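Local coordinates for protein peroxisomal catalase (Pichia angusta, PDB 2XQ1) that probably breaks down hydrogen peroxide made by peroxisomal oxidases into water and oxygen, working as a heme-containing homotetramer, at residues W175-A180 / R476-F481; L185-Y190 / Q440-W445. All coordinates share one frame. Residues are numbered along the deposited sequence.

Both contacts join helices of the catalase-family region, which contains the heme pocket residues, to helices of the C-terminal region, and their centres lie about 14 Å apart on the same side of the chain's centre. Along the chain the order is 175-180, 185-190, 440-445, 476-481, so contact 2 is nested inside the loop that contact 1 closes. Helices 171-180 and 185-192 follow each other directly, and the two contacts touch: Leu-178 CD2 lies 3.6 Å from Val-188 CG2, and Phe-481 CZ 3.9 Å from Val-188 CG1. These touching atoms suggest that the two contacts belong to one helical interface, through which the C-terminal helices pack against the heme-containing part of the subunit.

Contact 1: residues W175-A180 / R476-F481; sequences WDYLTA and RVYEYF
The salt bridge from Asp-176 OD1 to Arg-476 NH2, 2.6 Å long, also supplies the only hydrogen bond between the two segments; its angle of 119° makes that bond weak. The other carboxylate oxygen, OD2, accepts hydrogen bonds from Tyr-397 OH, the strongest polar partner of Asp-176, and Tyr-401 N, both of the second subunit, so Asp-176 ties this helix pair to the tetramer interface. Thr-179, with chi1 p, donates a hydrogen bond from OG1 to Trp-175 O (2.6 Å) in its own helix; the same OG1 lies over one face of the Arg-476 guanidinium, 3.1 Å from NH1 but at too poor an angle to bond.

Both segments are helical. Their axes approach to 9.6 Å and cross at +37°, running broadly in the same direction, with Thr-179 and Tyr-480 in register (CA to CA 5.8 Å). Tyr-480, chi1 t, lays its ring against Thr-179 in a CH-pi contact, CA to ring centroid 4.2 Å and 28° off the normal. Trp-175, chi1 m, packs CB on Val-477 CG2 at 3.7 Å and CZ3 on Phe-481 CE2 at 3.8 Å. Some 427 Å² is buried in all.

The packing is that of an inter-domain helix pair within a larger bundle: helix 454-466 meets Trp-175 and Val-477, helix 185-192 meets Leu-178 and Tyr-480, and helix 486-500 covers Phe-481.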
loop_
_atom_site.group_PDB
_atom_site.type_symbol
_atom_site.label_atom_id
_atom_site.label_comp_id
_atom_site.label_asym_id
_atom_site.label_seq_id
_atom_site.Cartn_x
_atom_site.Cartn_y
_atom_site.Cartn_z
ATOM N N TRP O 175 -23.822 23.251 11.277
ATOM C CA TRP O 175 -24.751 23.553 12.344
ATOM C C TRP O 175 -25.862 22.522 12.460
ATOM O O TRP O 175 -26.371 22.266 13.563
ATOM C CB TRP O 175 -25.285 24.952 12.162
ATOM C CG TRP O 175 -24.254 25.991 12.419
ATOM C CD1 TRP O 175 -23.658 26.784 11.500
ATOM C CD2 TRP O 175 -23.712 26.363 13.688
ATOM N NE1 TRP O 175 -22.788 27.650 12.107
ATOM C CE2 TRP O 175 -22.797 27.408 13.456
ATOM C CE3 TRP O 175 -23.905 25.915 14.993
ATOM C CZ2 TRP O 175 -22.068 28.013 14.492
ATOM C CZ3 TRP O 175 -23.181 26.512 16.024
ATOM C CH2 TRP O 175 -22.277 27.547 15.770
ATOM N N ASP O 176 -26.207 21.925 11.318
ATOM C CA ASP O 176 -27.192 20.868 11.249
ATOM C C ASP O 176 -26.786 19.803 12.259
ATOM O O ASP O 176 -27.596 19.409 13.116
ATOM C CB ASP O 176 -27.297 20.311 9.822
ATOM C CG ASP O 176 -28.270 19.119 9.704
ATOM O OD1 ASP O 176 -29.237 19.044 10.491
ATOM O OD2 ASP O 176 -28.099 18.255 8.801
ATOM N N TYR O 177 -25.525 19.370 12.199
ATOM C CA TYR O 177 -25.055 18.320 13.114
ATOM C C TYR O 177 -25.085 18.806 14.560
ATOM O O TYR O 177 -25.762 18.224 15.399
ATOM C CB TYR O 177 -23.653 17.773 12.766
ATOM C CG TYR O 177 -23.186 16.813 13.819
ATOM C CD1 TYR O 177 -23.506 15.472 13.745
ATOM C CD2 TYR O 177 -22.492 17.268 14.942
ATOM C CE1 TYR O 177 -23.121 14.590 14.735
ATOM C CE2 TYR O 177 -22.104 16.400 15.951
ATOM C CZ TYR O 177 -22.424 15.063 15.838
ATOM O OH TYR O 177 -22.050 14.180 16.812
ATOM N N LEU O 178 -24.348 19.871 14.853
ATOM C CA LEU O 178 -24.243 20.314 16.234
ATOM C C LEU O 178 -25.619 20.505 16.838
ATOM O O LEU O 178 -25.856 20.015 17.926
ATOM C CB LEU O 178 -23.442 21.589 16.352
ATOM C CG LEU O 178 -22.021 21.384 15.896
ATOM C CD1 LEU O 178 -21.414 22.731 15.629
ATOM C CD2 LEU O 178 -21.287 20.667 16.942
ATOM N N THR O 179 -26.525 21.175 16.127
ATOM C CA THR O 179 -27.844 21.502 16.700
ATOM C C THR O 179 -28.738 20.286 16.937
ATOM O O THR O 179 -29.556 20.291 17.874
ATOM C CB THR O 179 -28.635 22.530 15.876
ATOM O OG1 THR O 179 -28.732 22.066 14.527
ATOM C CG2 THR O 179 -27.963 23.899 15.908
ATOM N N ALA O 180 -28.576 19.263 16.096
ATOM C CA ALA O 180 -29.306 18.014 16.249
ATOM C C ALA O 180 -28.760 17.185 17.420
ATOM O O ALA O 180 -29.454 16.294 17.919
ATOM C CB ALA O 180 -29.237 17.235 14.988
ATOM N N ARG O 476 -32.593 27.203 14.013
ATOM C CA ARG O 476 -32.270 26.091 14.918
ATOM C C ARG O 476 -31.055 26.414 15.806
ATOM O O ARG O 476 -30.947 25.920 16.948
ATOM C CB ARG O 476 -32.019 24.779 14.155
ATOM C CG ARG O 476 -33.010 24.488 13.062
ATOM C CD ARG O 476 -33.332 23.028 12.982
ATOM N NE ARG O 476 -32.468 22.278 12.065
ATOM C CZ ARG O 476 -31.637 21.314 12.458
ATOM N NH1 ARG O 476 -31.539 21.007 13.771
ATOM N NH2 ARG O 476 -30.905 20.668 11.545
ATOM N N VAL O 477 -30.147 27.230 15.274
ATOM C CA VAL O 477 -28.977 27.646 16.017
ATOM C C VAL O 477 -29.317 28.550 17.213
ATOM O O VAL O 477 -28.718 28.422 18.289
ATOM C CB VAL O 477 -27.970 28.301 15.100
ATOM C CG1 VAL O 477 -26.902 29.038 15.925
ATOM C CG2 VAL O 477 -27.360 27.228 14.193
ATOM N N TYR O 478 -30.282 29.443 17.034
ATOM C CA TYR O 478 -30.687 30.316 18.136
ATOM C C TYR O 478 -31.283 29.479 19.244
ATOM O O TYR O 478 -30.981 29.700 20.405
ATOM C CB TYR O 478 -31.702 31.370 17.694
ATOM C CG TYR O 478 -31.334 32.133 16.431
ATOM C CD1 TYR O 478 -30.040 32.647 16.233
ATOM C CD2 TYR O 478 -32.288 32.366 15.441
ATOM C CE1 TYR O 478 -29.710 33.352 15.062
ATOM C CE2 TYR O 478 -31.965 33.066 14.276
ATOM C CZ TYR O 478 -30.685 33.558 14.094
ATOM O OH TYR O 478 -30.426 34.252 12.936
ATOM N N GLU O 479 -32.123 28.509 18.874
ATOM C CA GLU O 479 -32.757 27.590 19.825
ATOM C C GLU O 479 -31.707 26.867 20.611
ATOM O O GLU O 479 -31.860 26.651 21.814
ATOM C CB GLU O 479 -33.581 26.530 19.099
ATOM C CG GLU O 479 -35.092 26.625 19.304
ATOM C CD GLU O 479 -35.839 25.280 19.062
ATOM O OE1 GLU O 479 -35.242 24.189 19.274
ATOM O OE2 GLU O 479 -37.041 25.325 18.682
ATOM N N TYR O 480 -30.641 26.502 19.902
ATOM C CA TYR O 480 -29.562 25.661 20.414
ATOM C C TYR O 480 -28.797 26.382 21.546
ATOM O O TYR O 480 -28.740 25.888 22.701
ATOM C CB TYR O 480 -28.671 25.247 19.226
ATOM C CG TYR O 480 -27.364 24.552 19.512
ATOM C CD1 TYR O 480 -27.315 23.246 20.010
ATOM C CD2 TYR O 480 -26.173 25.173 19.212
ATOM C CE1 TYR O 480 -26.096 22.593 20.239
ATOM C CE2 TYR O 480 -24.946 24.530 19.436
ATOM C CZ TYR O 480 -24.920 23.246 19.949
ATOM O OH TYR O 480 -23.699 22.655 20.159
ATOM N N PHE O 481 -28.251 27.564 21.233
ATOM C CA PHE O 481 -27.563 28.378 22.236
ATOM C C PHE O 481 -28.491 28.796 23.353
ATOM O O PHE O 481 -28.083 28.868 24.495
ATOM C CB PHE O 481 -26.886 29.581 21.590
ATOM C CG PHE O 481 -25.612 29.226 20.892
ATOM C CD1 PHE O 481 -24.442 29.040 21.627
ATOM C CD2 PHE O 481 -25.583 29.031 19.517
ATOM C CE1 PHE O 481 -23.254 28.690 21.013
ATOM C CE2 PHE O 481 -24.400 28.677 18.879
ATOM C CZ PHE O 481 -23.226 28.506 19.627
#

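Contact 2: residues L185-Y190 / Q440-W445; sequences LHQVMY and QPKMFW
Tyr-190 lays its ring over that of Phe-444 in an offset stack, with centroids 4.3 Å apart and planes at 16°; Tyr-190 CZ comes to 3.6 Å from Phe-444 CE1. Phe-444 reaches across with chi1 t, and Tyr-190 meets it with chi1 m; the side chain of Tyr-190 is about 13 Å from a bound heme. Both segments are helical, their axes 9.2 Å apart at closest and 22° from parallel. His-186 and Pro-441 set the register, CA to CA 4.8 Å. This close approach puts Pro-441 CG 3.9 Å from His-186 CB and Pro-441 CD over the imidazole face, while His-186 ND1 is hydrogen-bonded to Thr-292 O, outside the two segments. Met-189 (chi1 m, chi2 t, chi3 p) sends its thioether across to the other helix: SD is 3.8 Å from Pro-441 CB, and CE 4.1 Å from Trp-445 CB. The contact is thus mainly apolar and aromatic, with 437 Å² buried over both sides. Such near-parallel helix packing is consistent with the catalase fold, in which C-terminal helices pack against the heme-containing domain.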
loop_
_atom_site.group_PDB
_atom_site.type_symbol
_atom_site.label_atom_id
_atom_site.label_comp_id
_atom_site.label_asym_id
_atom_site.label_seq_id
_atom_site.Cartn_x
_atom_site.Cartn_y
_atom_site.Cartn_z
ATOM N N LEU O 185 -23.107 21.278 22.837
ATOM C CA LEU O 185 -23.252 22.669 23.199
ATOM C C LEU O 185 -22.088 23.180 24.078
ATOM O O LEU O 185 -21.486 24.229 23.768
ATOM C CB LEU O 185 -24.626 22.916 23.814
ATOM C CG LEU O 185 -24.937 24.281 24.402
ATOM C CD1 LEU O 185 -24.900 25.317 23.319
ATOM C CD2 LEU O 185 -26.282 24.267 25.067
ATOM N N HIS O 186 -21.743 22.435 25.136
ATOM C CA HIS O 186 -20.632 22.819 26.032
ATOM C C HIS O 186 -19.342 23.165 25.249
ATOM O O HIS O 186 -18.837 24.296 25.308
ATOM C CB HIS O 186 -20.365 21.727 27.091
ATOM C CG HIS O 186 -19.657 22.231 28.322
ATOM N ND1 HIS O 186 -19.474 21.456 29.448
ATOM C CD2 HIS O 186 -19.096 23.436 28.599
ATOM C CE1 HIS O 186 -18.825 22.156 30.362
ATOM N NE2 HIS O 186 -18.577 23.359 29.871
ATOM N N GLN O 187 -18.855 22.197 24.479
ATOM C CA GLN O 187 -17.633 22.364 23.706
ATOM C C GLN O 187 -17.761 23.386 22.608
ATOM O O GLN O 187 -16.749 23.941 22.220
ATOM C CB GLN O 187 -17.170 21.019 23.139
ATOM C CG GLN O 187 -15.975 21.070 22.215
ATOM C CD GLN O 187 -14.743 21.761 22.797
ATOM O OE1 GLN O 187 -13.975 22.362 22.053
ATOM N NE2 GLN O 187 -14.529 21.652 24.110
ATOM N N VAL O 188 -18.977 23.636 22.112
ATOM C CA VAL O 188 -19.150 24.542 20.978
ATOM C C VAL O 188 -19.051 25.940 21.489
ATOM O O VAL O 188 -18.581 26.845 20.788
ATOM C CB VAL O 188 -20.479 24.376 20.267
ATOM C CG1 VAL O 188 -20.688 25.512 19.266
ATOM C CG2 VAL O 188 -20.519 23.059 19.534
ATOM N N MET O 189 -19.457 26.103 22.738
ATOM C CA MET O 189 -19.300 27.380 23.403
ATOM C C MET O 189 -17.812 27.758 23.555
ATOM O O MET O 189 -17.417 28.903 23.321
ATOM C CB MET O 189 -20.059 27.362 24.732
ATOM C CG MET O 189 -21.588 27.476 24.548
ATOM S SD MET O 189 -22.516 27.424 26.102
ATOM C CE MET O 189 -22.234 29.075 26.722
ATOM N N TYR O 190 -16.989 26.782 23.927
ATOM C CA TYR O 190 -15.563 27.011 24.017
ATOM C C TYR O 190 -15.102 27.430 22.644
ATOM O O TYR O 190 -14.424 28.446 22.492
ATOM C CB TYR O 190 -14.822 25.746 24.445
ATOM C CG TYR O 190 -14.710 25.568 25.932
ATOM C CD1 TYR O 190 -15.820 25.185 26.685
ATOM C CD2 TYR O 190 -13.488 25.769 26.599
ATOM C CE1 TYR O 190 -15.739 24.998 28.085
ATOM C CE2 TYR O 190 -13.377 25.582 28.006
ATOM C CZ TYR O 190 -14.524 25.191 28.751
ATOM O OH TYR O 190 -14.503 24.992 30.136
ATOM N N GLN O 440 -23.927 22.763 32.757
ATOM C CA GLN O 440 -22.544 23.155 32.687
ATOM C C GLN O 440 -22.280 24.169 31.568
ATOM O O GLN O 440 -21.477 25.067 31.764
ATOM C CB GLN O 440 -21.657 21.933 32.589
ATOM C CG GLN O 440 -20.591 21.904 33.660
ATOM C CD GLN O 440 -20.017 20.507 33.879
ATOM O OE1 GLN O 440 -20.493 19.765 34.733
ATOM N NE2 GLN O 440 -18.981 20.154 33.106
ATOM N N PRO O 441 -22.952 24.047 30.402
ATOM C CA PRO O 441 -22.937 25.174 29.471
ATOM C C PRO O 441 -23.463 26.466 30.087
ATOM O O PRO O 441 -22.935 27.538 29.804
ATOM C CB PRO O 441 -23.889 24.726 28.369
ATOM C CG PRO O 441 -23.758 23.282 28.357
ATOM C CD PRO O 441 -23.473 22.827 29.753
ATOM N N LYS O 442 -24.502 26.367 30.914
ATOM C CA LYS O 442 -25.101 27.543 31.547
ATOM C C LYS O 442 -24.037 28.210 32.411
ATOM O O LYS O 442 -23.838 29.410 32.327
ATOM C CB LYS O 442 -26.313 27.130 32.394
ATOM C CG LYS O 442 -27.327 28.240 32.730
ATOM C CD LYS O 442 -27.787 28.113 34.210
ATOM C CE LYS O 442 -29.310 28.216 34.423
ATOM N NZ LYS O 442 -29.893 29.569 34.148
ATOM N N MET O 443 -23.340 27.406 33.210
ATOM C CA MET O 443 -22.248 27.887 34.031
ATOM C C MET O 443 -21.128 28.551 33.238
ATOM O O MET O 443 -20.504 29.498 33.729
ATOM C CB MET O 443 -21.685 26.758 34.885
ATOM C CG MET O 443 -22.651 26.284 35.962
ATOM S SD MET O 443 -23.504 27.634 36.877
ATOM C CE MET O 443 -22.150 28.260 37.965
ATOM N N PHE O 444 -20.873 28.073 32.021
ATOM C CA PHE O 444 -19.752 28.591 31.236
ATOM C C PHE O 444 -20.063 29.972 30.687
ATOM O O PHE O 444 -19.152 30.764 30.409
ATOM C CB PHE O 444 -19.360 27.640 30.112
ATOM C CG PHE O 444 -18.219 28.126 29.301
ATOM C CD1 PHE O 444 -16.933 28.095 29.812
ATOM C CD2 PHE O 444 -18.427 28.649 28.037
ATOM C CE1 PHE O 444 -15.864 28.562 29.058
ATOM C CE2 PHE O 444 -17.366 29.111 27.274
ATOM C CZ PHE O 444 -16.084 29.071 27.783
ATOM N N TRP O 445 -21.354 30.260 30.542
ATOM C CA TRP O 445 -21.787 31.588 30.152
ATOM C C TRP O 445 -21.482 32.603 31.255
ATOM O O TRP O 445 -21.017 33.701 30.981
ATOM C CB TRP O 445 -23.259 31.563 29.817
ATOM C CG TRP O 445 -23.816 32.860 29.364
ATOM C CD1 TRP O 445 -24.722 33.632 30.033
ATOM C CD2 TRP O 445 -23.545 33.536 28.136
ATOM N NE1 TRP O 445 -25.033 34.744 29.299
ATOM C CE2 TRP O 445 -24.327 34.709 28.126
ATOM C CE3 TRP O 445 -22.729 33.263 27.039
ATOM C CZ2 TRP O 445 -24.309 35.611 27.067
ATOM C CZ3 TRP O 445 -22.713 34.162 25.986
ATOM C CH2 TRP O 445 -23.495 35.324 26.010
#